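Local coordinates for protein tyrosine--tRNA ligase (Pyrococcus horikoshii, PDB 2CYC) that probably activates tyrosine with ATP to form Tyr-AMP and then transfers the tyrosyl group to the acceptor end of tRNA(Tyr), at residues Thr68-Asp74 and Val116-Ser122; Ile124-Tyr130 and Ala174-Gln179. All blocks are in the same frame, centred on the assembly; numbering follows the deposited sequence.

Contacts 1 and 2 follow each other in the chain: strand 117-120 of the first leads through A121 into helix 122-125 of the second. Their centres lie about 12 Å apart, and both touch the bound tyrosine. F71 of contact 1 touches both segments of contact 2. Its CE2 is 3.2 Å from OD2 of D175, the oxygen that takes the ligand hydroxyl, and its CE1 is 3.8 Å from CD1 of I124. A polar link lies beside it, with NH2 of R69 2.8 Å from OE1 of Q179, probably a hydrogen bond. Contact 1 gives the pocket F71 and A73, at the C-terminal end of an inner strand; contact 2 gives the carboxylate that reads the phenol.

Contact 1 of 2, residues Thr68-Asp74 and Val116-Ser122; sequences TRVFLAD and VEFVLAS. With TYR (tyrosine), chain C.
R69-L72 and E117-L120 pair as parallel strands in register, R69 beside E117 and L72 beside L120. Their axes approach to 4.6 Å at an angle of 16°. Five backbone hydrogen bonds join the segments, from E117 N to T68 O at one end to A121 N to L72 O at the other. L72 O also accepts D74 N, from the opposite face of its plane; this closes an inverse gamma turn centred on A73.

R69, F71, E117 and V119 share one face of the sheet. R69 grips E117 side-on in a salt bridge. NE and NH1 both bond OE2 at 2.9 Å, with the oxygen in the guanidinium plane but both nitrogens well out of the carboxylate plane. The bend at chi3 (-54°) turns NE and NH1 back toward E117, while V119 CG2 lies over one guanidinium face. NH2 bonds Q179 OE1. A leucine in place of R69 would probably leave the E117 carboxylate without this charged mate and Q179 OE1 without this donor. The F71 ring reaches along the strand to A121, CZ to CB 3.5 Å, and also meets the ligand hydroxyl. CB of A73 comes 3.5 Å from CD2 of the ligand ring.

On the other face V70 CB lies 3.5 Å from CE2 of F118. Beyond the strands D74 takes S122 OG on the syn lone pair of OD2, at 2.7 Å. S122 N adds a weak bond to OD1.

These are neighbouring parallel strands of the Rossmann-type class I catalytic domain. Strand 36-40 pairs with the far edge of 69-72. Helix 87-108 covers the V70 and L72 face, through F98 on L72 and a K99 cation-pi contact with F118.

Contact 2 of 2, residues Ile124-Tyr130 and Ala174-Gln179; sequences ILEKGDY and ADIFYQ. With TYR (tyrosine), chain C.
Y178 lays its ring against I124 and Y130, which both meet it from the same side, where helix 164-178 meets the chain around the turn into helix 128-138. Its CG stands anti to the backbone N (chi1 -167°), which carries the ring across to the other segment. CB is 3.8 Å from CD1 of Y130, and CG meets the same atom. CD1 and CE1 rest near CA of Y130. CD2 and CE2 lie against I124, with CE2 3.7 Å from its CB. CZ comes near the D129 carboxylate. At the tip, OH donates to D129 OD1 at 3.0 Å, on the syn side and 26° out of the carboxylate plane, with CD of K127 also close by.

Y130 turns its ring edge to the Y178 face in a T-shaped stack, planes at 78°. Its CB makes a CH-pi contact over that face. The Y130 hydroxyl is 2.7 Å from D175 OD1, but M171 O is also within its reach.

OD2 of D175 accepts the hydroxyl of the bound tyrosine in a very short bond of 2.5 Å. This makes Y130 a second-shell residue, and its hydroxyl probably helps to place the carboxylate that binds the substrate phenol.

Contact 1 of 2, residues Thr68-Asp74 and Val116-Ser122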
ATOM      1  N   THR A  68     -26.257   0.456 -11.808  1.00 15.88           N
ATOM      2  CA  THR A  68     -25.496   1.599 -11.337  1.00 17.51           C
ATOM      3  C   THR A  68     -25.230   1.662  -9.839  1.00 21.00           C
ATOM      4  O   THR A  68     -26.058   1.243  -9.017  1.00 17.84           O
ATOM      5  CB  THR A  68     -26.188   2.902 -11.793  1.00 19.26           C
ATOM      6  OG1 THR A  68     -27.503   2.992 -11.215  1.00 17.81           O
ATOM      7  CG2 THR A  68     -26.310   2.907 -13.320  1.00 15.50           C
ATOM      8  N   ARG A  69     -24.071   2.218  -9.489  1.00 17.72           N
ATOM      9  CA  ARG A  69     -23.671   2.323  -8.084  1.00 15.75           C
ATOM     10  C   ARG A  69     -22.853   3.568  -7.779  1.00 17.16           C
ATOM     11  O   ARG A  69     -21.971   3.943  -8.555  1.00 18.47           O
ATOM     12  CB  ARG A  69     -22.844   1.088  -7.690  1.00 17.37           C
ATOM     13  CG  ARG A  69     -22.196   1.157  -6.297  1.00 16.48           C
ATOM     14  CD  ARG A  69     -21.370  -0.088  -6.025  1.00 12.57           C
ATOM     15  NE  ARG A  69     -22.164  -1.304  -6.204  1.00 21.82           N
ATOM     16  CZ  ARG A  69     -21.705  -2.541  -6.012  1.00 20.89           C
ATOM     17  NH1 ARG A  69     -22.506  -3.580  -6.204  1.00 17.70           N
ATOM     18  NH2 ARG A  69     -20.453  -2.745  -5.625  1.00 15.42           N
ATOM     19  N   VAL A  70     -23.156   4.204  -6.648  1.00 15.48           N
ATOM     20  CA  VAL A  70     -22.417   5.378  -6.180  1.00 15.77           C
ATOM     21  C   VAL A  70     -21.543   4.840  -5.039  1.00 19.52           C
ATOM     22  O   VAL A  70     -22.047   4.242  -4.084  1.00 18.40           O
ATOM     23  CB  VAL A  70     -23.360   6.481  -5.639  1.00 19.33           C
ATOM     24  CG1 VAL A  70     -22.558   7.521  -4.845  1.00 13.91           C
ATOM     25  CG2 VAL A  70     -24.098   7.149  -6.801  1.00 12.76           C
ATOM     26  N   PHE A  71     -20.235   5.045  -5.171  1.00 19.27           N
ATOM     27  CA  PHE A  71     -19.228   4.582  -4.220  1.00 15.16           C
ATOM     28  C   PHE A  71     -18.726   5.779  -3.398  1.00 19.08           C
ATOM     29  O   PHE A  71     -18.112   6.702  -3.949  1.00 16.62           O
ATOM     30  CB  PHE A  71     -18.079   3.956  -5.025  1.00 15.16           C
ATOM     31  CG  PHE A  71     -17.035   3.248  -4.200  1.00 17.29           C
ATOM     32  CD1 PHE A  71     -17.295   1.996  -3.640  1.00 15.27           C
ATOM     33  CD2 PHE A  71     -15.753   3.792  -4.068  1.00 15.54           C
ATOM     34  CE1 PHE A  71     -16.293   1.288  -2.968  1.00 15.89           C
ATOM     35  CE2 PHE A  71     -14.739   3.094  -3.395  1.00 17.92           C
ATOM     36  CZ  PHE A  71     -15.014   1.835  -2.846  1.00 21.93           C
ATOM     37  N   LEU A  72     -18.996   5.755  -2.090  1.00 16.13           N
ATOM     38  CA  LEU A  72     -18.594   6.827  -1.177  1.00 20.41           C
ATOM     39  C   LEU A  72     -17.213   6.442  -0.631  1.00 20.71           C
ATOM     40  O   LEU A  72     -17.090   5.586   0.256  1.00 21.78           O
ATOM     41  CB  LEU A  72     -19.628   6.946  -0.050  1.00 16.76           C
ATOM     42  CG  LEU A  72     -21.087   6.993  -0.537  1.00 24.48           C
ATOM     43  CD1 LEU A  72     -22.060   6.669   0.601  1.00 20.85           C
ATOM     44  CD2 LEU A  72     -21.385   8.359  -1.126  1.00 17.15           C
ATOM     45  N   ALA A  73     -16.182   7.080  -1.176  1.00 18.73           N
ATOM     46  CA  ALA A  73     -14.791   6.768  -0.825  1.00 21.44           C
ATOM     47  C   ALA A  73     -14.308   7.352   0.498  1.00 21.32           C
ATOM     48  O   ALA A  73     -13.495   8.287   0.499  1.00 18.68           O
ATOM     49  CB  ALA A  73     -13.875   7.221  -1.970  1.00 17.55           C
ATOM     50  N   ASP A  74     -14.767   6.778   1.618  1.00 17.86           N
ATOM     51  CA  ASP A  74     -14.396   7.302   2.930  1.00 18.92           C
ATOM     52  C   ASP A  74     -12.921   7.199   3.323  1.00 19.10           C
ATOM     53  O   ASP A  74     -12.304   8.229   3.611  1.00 19.32           O
ATOM     54  CB  ASP A  74     -15.319   6.738   4.047  1.00 16.76           C
ATOM     55  CG  ASP A  74     -15.387   5.208   4.088  1.00 22.69           C
ATOM     56  OD1 ASP A  74     -14.844   4.518   3.193  1.00 23.42           O
ATOM     57  OD2 ASP A  74     -16.015   4.695   5.043  1.00 21.35           O
ATOM     58  N   VAL A 116     -30.357   2.834  -7.700  1.00 23.26           N
ATOM     59  CA  VAL A 116     -28.921   3.065  -7.651  1.00 21.41           C
ATOM     60  C   VAL A 116     -28.379   2.471  -6.347  1.00 21.23           C
ATOM     61  O   VAL A 116     -28.918   2.721  -5.275  1.00 18.48           O
ATOM     62  CB  VAL A 116     -28.590   4.583  -7.690  1.00 22.19           C
ATOM     63  CG1 VAL A 116     -27.100   4.794  -7.492  1.00 17.53           C
ATOM     64  CG2 VAL A 116     -29.033   5.193  -9.023  1.00 21.22           C
ATOM     65  N   GLU A 117     -27.335   1.658  -6.449  1.00 19.17           N
ATOM     66  CA  GLU A 117     -26.711   1.070  -5.269  1.00 23.49           C
ATOM     67  C   GLU A 117     -25.803   2.131  -4.643  1.00 27.10           C
ATOM     68  O   GLU A 117     -25.134   2.886  -5.362  1.00 23.36           O
ATOM     69  CB  GLU A 117     -25.868  -0.157  -5.661  1.00 19.34           C
ATOM     70  CG  GLU A 117     -26.699  -1.313  -6.210  1.00 24.83           C
ATOM     71  CD  GLU A 117     -25.865  -2.376  -6.906  1.00 29.75           C
ATOM     72  OE1 GLU A 117     -26.385  -3.495  -7.101  1.00 31.74           O
ATOM     73  OE2 GLU A 117     -24.702  -2.095  -7.274  1.00 25.84           O
ATOM     74  N   PHE A 118     -25.811   2.207  -3.315  1.00 21.66           N
ATOM     75  CA  PHE A 118     -24.958   3.136  -2.593  1.00 22.80           C
ATOM     76  C   PHE A 118     -24.076   2.297  -1.666  1.00 22.57           C
ATOM     77  O   PHE A 118     -24.571   1.562  -0.814  1.00 22.78           O
ATOM     78  CB  PHE A 118     -25.789   4.158  -1.804  1.00 21.68           C
ATOM     79  CG  PHE A 118     -26.339   5.266  -2.659  1.00 26.19           C
ATOM     80  CD1 PHE A 118     -27.518   5.089  -3.383  1.00 23.97           C
ATOM     81  CD2 PHE A 118     -25.643   6.468  -2.789  1.00 20.78           C
ATOM     82  CE1 PHE A 118     -27.992   6.091  -4.227  1.00 26.81           C
ATOM     83  CE2 PHE A 118     -26.107   7.481  -3.628  1.00 23.82           C
ATOM     84  CZ  PHE A 118     -27.280   7.295  -4.349  1.00 24.59           C
ATOM     85  N   VAL A 119     -22.766   2.406  -1.853  1.00 19.44           N
ATOM     86  CA  VAL A 119     -21.794   1.636  -1.078  1.00 16.73           C
ATOM     87  C   VAL A 119     -20.758   2.520  -0.386  1.00 20.91           C
ATOM     88  O   VAL A 119     -20.092   3.331  -1.030  1.00 21.11           O
ATOM     89  CB  VAL A 119     -21.052   0.632  -2.011  1.00 17.75           C
ATOM     90  CG1 VAL A 119     -19.868   0.008  -1.304  1.00 17.90           C
ATOM     91  CG2 VAL A 119     -22.018  -0.461  -2.478  1.00 24.57           C
ATOM     92  N   LEU A 120     -20.634   2.374   0.929  1.00 23.17           N
ATOM     93  CA  LEU A 120     -19.630   3.117   1.685  1.00 20.48           C
ATOM     94  C   LEU A 120     -18.353   2.296   1.469  1.00 18.62           C
ATOM     95  O   LEU A 120     -18.345   1.100   1.756  1.00 19.61           O
ATOM     96  CB  LEU A 120     -20.005   3.145   3.171  1.00 21.22           C
ATOM     97  CG  LEU A 120     -19.150   4.033   4.084  1.00 29.04           C
ATOM     98  CD1 LEU A 120     -19.168   5.469   3.564  1.00 21.13           C
ATOM     99  CD2 LEU A 120     -19.676   3.973   5.518  1.00 23.05           C
ATOM    100  N   ALA A 121     -17.283   2.914   0.969  1.00 16.31           N
ATOM    101  CA  ALA A 121     -16.040   2.170   0.690  1.00 19.30           C
ATOM    102  C   ALA A 121     -15.603   1.221   1.798  1.00 17.60           C
ATOM    103  O   ALA A 121     -15.222   0.081   1.526  1.00 18.15           O
ATOM    104  CB  ALA A 121     -14.885   3.138   0.360  1.00 14.09           C
ATOM    105  N   SER A 122     -15.653   1.681   3.041  1.00 17.18           N
ATOM    106  CA  SER A 122     -15.227   0.835   4.150  1.00 16.02           C
ATOM    107  C   SER A 122     -15.940  -0.523   4.194  1.00 19.92           C
ATOM    108  O   SER A 122     -15.432  -1.467   4.802  1.00 21.63           O
ATOM    109  CB  SER A 122     -15.391   1.586   5.483  1.00 17.16           C
ATOM    110  OG  SER A 122     -16.683   2.145   5.608  1.00 21.35           O
TER
HETATM  111  N   TYR C 701     -10.382   9.679  -6.916  1.00 14.73           N
HETATM  112  CA  TYR C 701     -11.823  10.068  -6.995  1.00 22.87           C
HETATM  113  C   TYR C 701     -11.974  11.583  -6.875  1.00 25.66           C
HETATM  114  O   TYR C 701     -10.967  12.256  -6.563  1.00 26.49           O
HETATM  115  CB  TYR C 701     -12.620   9.373  -5.880  1.00 14.73           C
HETATM  116  CG  TYR C 701     -12.651   7.862  -6.009  1.00 17.44           C
HETATM  117  CD1 TYR C 701     -13.214   7.248  -7.128  1.00 14.90           C
HETATM  118  CD2 TYR C 701     -12.118   7.044  -5.009  1.00 17.69           C
HETATM  119  CE1 TYR C 701     -13.240   5.848  -7.252  1.00 16.73           C
HETATM  120  CE2 TYR C 701     -12.147   5.654  -5.117  1.00 16.39           C
HETATM  121  CZ  TYR C 701     -12.703   5.061  -6.239  1.00 16.40           C
HETATM  122  OH  TYR C 701     -12.715   3.680  -6.343  1.00 16.00           O
HETATM  123  OXT TYR C 701     -13.098  12.079  -7.088  1.00 26.11           O

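Contact 2 of 2, residues Ile124-Tyr130 and Ala174-Gln179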
ATOM      1  N   ILE A 124     -16.141  -2.548   1.846  1.00 18.24           N
ATOM      2  CA  ILE A 124     -15.246  -3.519   1.222  1.00 18.97           C
ATOM      3  C   ILE A 124     -13.823  -3.400   1.761  1.00 16.05           C
ATOM      4  O   ILE A 124     -13.111  -4.397   1.831  1.00 22.71           O
ATOM      5  CB  ILE A 124     -15.211  -3.403  -0.339  1.00 18.16           C
ATOM      6  CG1 ILE A 124     -14.569  -2.082  -0.774  1.00 21.95           C
ATOM      7  CG2 ILE A 124     -16.629  -3.517  -0.905  1.00 19.83           C
ATOM      8  CD1 ILE A 124     -14.392  -1.959  -2.303  1.00 18.01           C
ATOM      9  N   LEU A 125     -13.401  -2.201   2.155  1.00 17.96           N
ATOM     10  CA  LEU A 125     -12.029  -2.026   2.662  1.00 19.63           C
ATOM     11  C   LEU A 125     -11.783  -2.763   3.985  1.00 21.77           C
ATOM     12  O   LEU A 125     -10.642  -3.071   4.336  1.00 20.80           O
ATOM     13  CB  LEU A 125     -11.695  -0.534   2.817  1.00 16.13           C
ATOM     14  CG  LEU A 125     -12.027   0.350   1.608  1.00 26.01           C
ATOM     15  CD1 LEU A 125     -11.690   1.817   1.918  1.00 21.66           C
ATOM     16  CD2 LEU A 125     -11.253  -0.136   0.392  1.00 23.16           C
ATOM     17  N   GLU A 126     -12.858  -3.052   4.709  1.00 22.56           N
ATOM     18  CA  GLU A 126     -12.762  -3.780   5.972  1.00 29.09           C
ATOM     19  C   GLU A 126     -12.568  -5.274   5.718  1.00 28.12           C
ATOM     20  O   GLU A 126     -12.613  -6.085   6.636  1.00 27.52           O
ATOM     21  CB  GLU A 126     -14.021  -3.532   6.823  1.00 25.03           C
ATOM     22  CG  GLU A 126     -13.942  -2.225   7.611  1.00 29.62           C
ATOM     23  CD  GLU A 126     -15.286  -1.732   8.123  1.00 38.08           C
ATOM     24  OE1 GLU A 126     -16.227  -2.550   8.247  1.00 36.22           O
ATOM     25  OE2 GLU A 126     -15.389  -0.516   8.410  1.00 41.97           O
ATOM     26  N   LYS A 127     -12.336  -5.637   4.462  1.00 27.66           N
ATOM     27  CA  LYS A 127     -12.122  -7.036   4.116  1.00 28.53           C
ATOM     28  C   LYS A 127     -10.688  -7.280   3.653  1.00 29.02           C
ATOM     29  O   LYS A 127     -10.216  -6.643   2.715  1.00 27.05           O
ATOM     30  CB  LYS A 127     -13.111  -7.450   3.027  1.00 32.57           C
ATOM     31  CG  LYS A 127     -14.546  -7.441   3.508  1.00 38.59           C
ATOM     32  CD  LYS A 127     -15.503  -7.862   2.415  1.00 48.39           C
ATOM     33  CE  LYS A 127     -16.817  -8.331   3.014  1.00 59.74           C
ATOM     34  NZ  LYS A 127     -17.373  -7.346   3.990  1.00 67.21           N
ATOM     35  N   GLY A 128      -9.998  -8.201   4.321  1.00 25.52           N
ATOM     36  CA  GLY A 128      -8.625  -8.504   3.961  1.00 21.84           C
ATOM     37  C   GLY A 128      -8.422  -9.034   2.548  1.00 25.85           C
ATOM     38  O   GLY A 128      -7.366  -8.811   1.957  1.00 21.38           O
ATOM     39  N   ASP A 129      -9.412  -9.739   1.999  1.00 23.11           N
ATOM     40  CA  ASP A 129      -9.270 -10.287   0.650  1.00 22.26           C
ATOM     41  C   ASP A 129      -9.284  -9.154  -0.384  1.00 22.55           C
ATOM     42  O   ASP A 129      -8.784  -9.304  -1.501  1.00 18.44           O
ATOM     43  CB  ASP A 129     -10.361 -11.336   0.372  1.00 24.59           C
ATOM     44  CG  ASP A 129     -11.757 -10.765   0.408  1.00 28.69           C
ATOM     45  OD1 ASP A 129     -11.968  -9.720   1.054  1.00 33.54           O
ATOM     46  OD2 ASP A 129     -12.658 -11.381  -0.202  1.00 40.93           O
ATOM     47  N   TYR A 130      -9.844  -8.013   0.007  1.00 20.96           N
ATOM     48  CA  TYR A 130      -9.849  -6.836  -0.847  1.00 20.90           C
ATOM     49  C   TYR A 130      -8.389  -6.363  -0.925  1.00 21.66           C
ATOM     50  O   TYR A 130      -7.860  -6.063  -2.003  1.00 17.24           O
ATOM     51  CB  TYR A 130     -10.693  -5.727  -0.223  1.00 17.46           C
ATOM     52  CG  TYR A 130     -10.394  -4.351  -0.792  1.00 22.17           C
ATOM     53  CD1 TYR A 130     -11.054  -3.882  -1.931  1.00 15.24           C
ATOM     54  CD2 TYR A 130      -9.424  -3.529  -0.205  1.00 16.86           C
ATOM     55  CE1 TYR A 130     -10.760  -2.631  -2.472  1.00 13.29           C
ATOM     56  CE2 TYR A 130      -9.124  -2.282  -0.741  1.00 13.98           C
ATOM     57  CZ  TYR A 130      -9.796  -1.838  -1.871  1.00 14.52           C
ATOM     58  OH  TYR A 130      -9.510  -0.592  -2.385  1.00 14.87           O
ATOM     59  N   ALA A 174      -8.296  -1.310  -7.329  1.00 15.83           N
ATOM     60  CA  ALA A 174      -8.819  -2.488  -6.632  1.00 16.10           C
ATOM     61  C   ALA A 174     -10.332  -2.385  -6.420  1.00 16.49           C
ATOM     62  O   ALA A 174     -11.055  -3.382  -6.515  1.00 15.26           O
ATOM     63  CB  ALA A 174      -8.102  -2.663  -5.278  1.00 10.45           C
ATOM     64  N   ASP A 175     -10.807  -1.175  -6.140  1.00 14.88           N
ATOM     65  CA  ASP A 175     -12.233  -0.950  -5.945  1.00 17.49           C
ATOM     66  C   ASP A 175     -13.003  -1.440  -7.161  1.00 22.65           C
ATOM     67  O   ASP A 175     -14.124  -1.944  -7.043  1.00 14.83           O
ATOM     68  CB  ASP A 175     -12.543   0.541  -5.768  1.00 19.14           C
ATOM     69  CG  ASP A 175     -11.970   1.113  -4.497  1.00 17.71           C
ATOM     70  OD1 ASP A 175     -11.726   0.339  -3.550  1.00 17.86           O
ATOM     71  OD2 ASP A 175     -11.785   2.343  -4.447  1.00 18.01           O
ATOM     72  N   ILE A 176     -12.404  -1.267  -8.335  1.00 15.39           N
ATOM     73  CA  ILE A 176     -13.052  -1.683  -9.565  1.00 17.66           C
ATOM     74  C   ILE A 176     -13.180  -3.201  -9.657  1.00 15.67           C
ATOM     75  O   ILE A 176     -14.274  -3.741  -9.850  1.00 17.26           O
ATOM     76  CB  ILE A 176     -12.279  -1.147 -10.813  1.00 22.69           C
ATOM     77  CG1 ILE A 176     -12.480   0.371 -10.925  1.00 18.51           C
ATOM     78  CG2 ILE A 176     -12.751  -1.870 -12.082  1.00 15.24           C
ATOM     79  CD1 ILE A 176     -11.572   1.064 -11.932  1.00 10.78           C
ATOM     80  N   PHE A 177     -12.065  -3.896  -9.497  1.00 16.65           N
ATOM     81  CA  PHE A 177     -12.089  -5.345  -9.615  1.00 21.17           C
ATOM     82  C   PHE A 177     -12.793  -6.067  -8.487  1.00 19.69           C
ATOM     83  O   PHE A 177     -13.474  -7.058  -8.723  1.00 19.61           O
ATOM     84  CB  PHE A 177     -10.662  -5.851  -9.811  1.00 16.57           C
ATOM     85  CG  PHE A 177     -10.069  -5.396 -11.107  1.00 19.82           C
ATOM     86  CD1 PHE A 177     -10.465  -5.988 -12.310  1.00 22.06           C
ATOM     87  CD2 PHE A 177      -9.212  -4.303 -11.147  1.00 15.70           C
ATOM     88  CE1 PHE A 177     -10.019  -5.489 -13.538  1.00 23.44           C
ATOM     89  CE2 PHE A 177      -8.759  -3.791 -12.373  1.00 16.54           C
ATOM     90  CZ  PHE A 177      -9.167  -4.386 -13.570  1.00 18.58           C
ATOM     91  N   TYR A 178     -12.669  -5.551  -7.267  1.00 17.88           N
ATOM     92  CA  TYR A 178     -13.315  -6.191  -6.135  1.00 19.66           C
ATOM     93  C   TYR A 178     -14.841  -6.182  -6.250  1.00 20.55           C
ATOM     94  O   TYR A 178     -15.500  -7.129  -5.832  1.00 19.99           O
ATOM     95  CB  TYR A 178     -12.916  -5.512  -4.831  1.00 21.96           C
ATOM     96  CG  TYR A 178     -13.299  -6.330  -3.626  1.00 20.14           C
ATOM     97  CD1 TYR A 178     -12.528  -7.426  -3.236  1.00 21.07           C
ATOM     98  CD2 TYR A 178     -14.440  -6.024  -2.887  1.00 17.40           C
ATOM     99  CE1 TYR A 178     -12.880  -8.192  -2.134  1.00 20.80           C
ATOM    100  CE2 TYR A 178     -14.803  -6.780  -1.788  1.00 23.63           C
ATOM    101  CZ  TYR A 178     -14.014  -7.860  -1.416  1.00 24.52           C
ATOM    102  OH  TYR A 178     -14.343  -8.586  -0.305  1.00 27.70           O
ATOM    103  N   GLN A 179     -15.403  -5.111  -6.807  1.00 16.99           N
ATOM    104  CA  GLN A 179     -16.853  -5.009  -6.967  1.00 15.53           C
ATOM    105  C   GLN A 179     -17.332  -5.569  -8.317  1.00 16.47           C
ATOM    106  O   GLN A 179     -18.518  -5.490  -8.633  1.00 21.48           O
ATOM    107  CB  GLN A 179     -17.296  -3.543  -6.841  1.00 19.51           C
ATOM    108  CG  GLN A 179     -16.817  -2.844  -5.563  1.00 15.51           C
ATOM    109  CD  GLN A 179     -17.224  -1.381  -5.506  1.00 22.39           C
ATOM    110  OE1 GLN A 179     -18.328  -1.035  -5.060  1.00 20.91           O
ATOM    111  NE2 GLN A 179     -16.336  -0.511  -5.972  1.00 17.75           N
TER
HETATM  112  N   TYR C 701     -10.382   9.679  -6.916  1.00 14.73           N
HETATM  113  CA  TYR C 701     -11.823  10.068  -6.995  1.00 22.87           C
HETATM  114  C   TYR C 701     -11.974  11.583  -6.875  1.00 25.66           C
HETATM  115  O   TYR C 701     -10.967  12.256  -6.563  1.00 26.49           O
HETATM  116  CB  TYR C 701     -12.620   9.373  -5.880  1.00 14.73           C
HETATM  117  CG  TYR C 701     -12.651   7.862  -6.009  1.00 17.44           C
HETATM  118  CD1 TYR C 701     -13.214   7.248  -7.128  1.00 14.90           C
HETATM  119  CD2 TYR C 701     -12.118   7.044  -5.009  1.00 17.69           C
HETATM  120  CE1 TYR C 701     -13.240   5.848  -7.252  1.00 16.73           C
HETATM  121  CE2 TYR C 701     -12.147   5.654  -5.117  1.00 16.39           C
HETATM  122  CZ  TYR C 701     -12.703   5.061  -6.239  1.00 16.40           C
HETATM  123  OH  TYR C 701     -12.715   3.680  -6.343  1.00 16.00           O
HETATM  124  OXT TYR C 701     -13.098  12.079  -7.088  1.00 26.11           O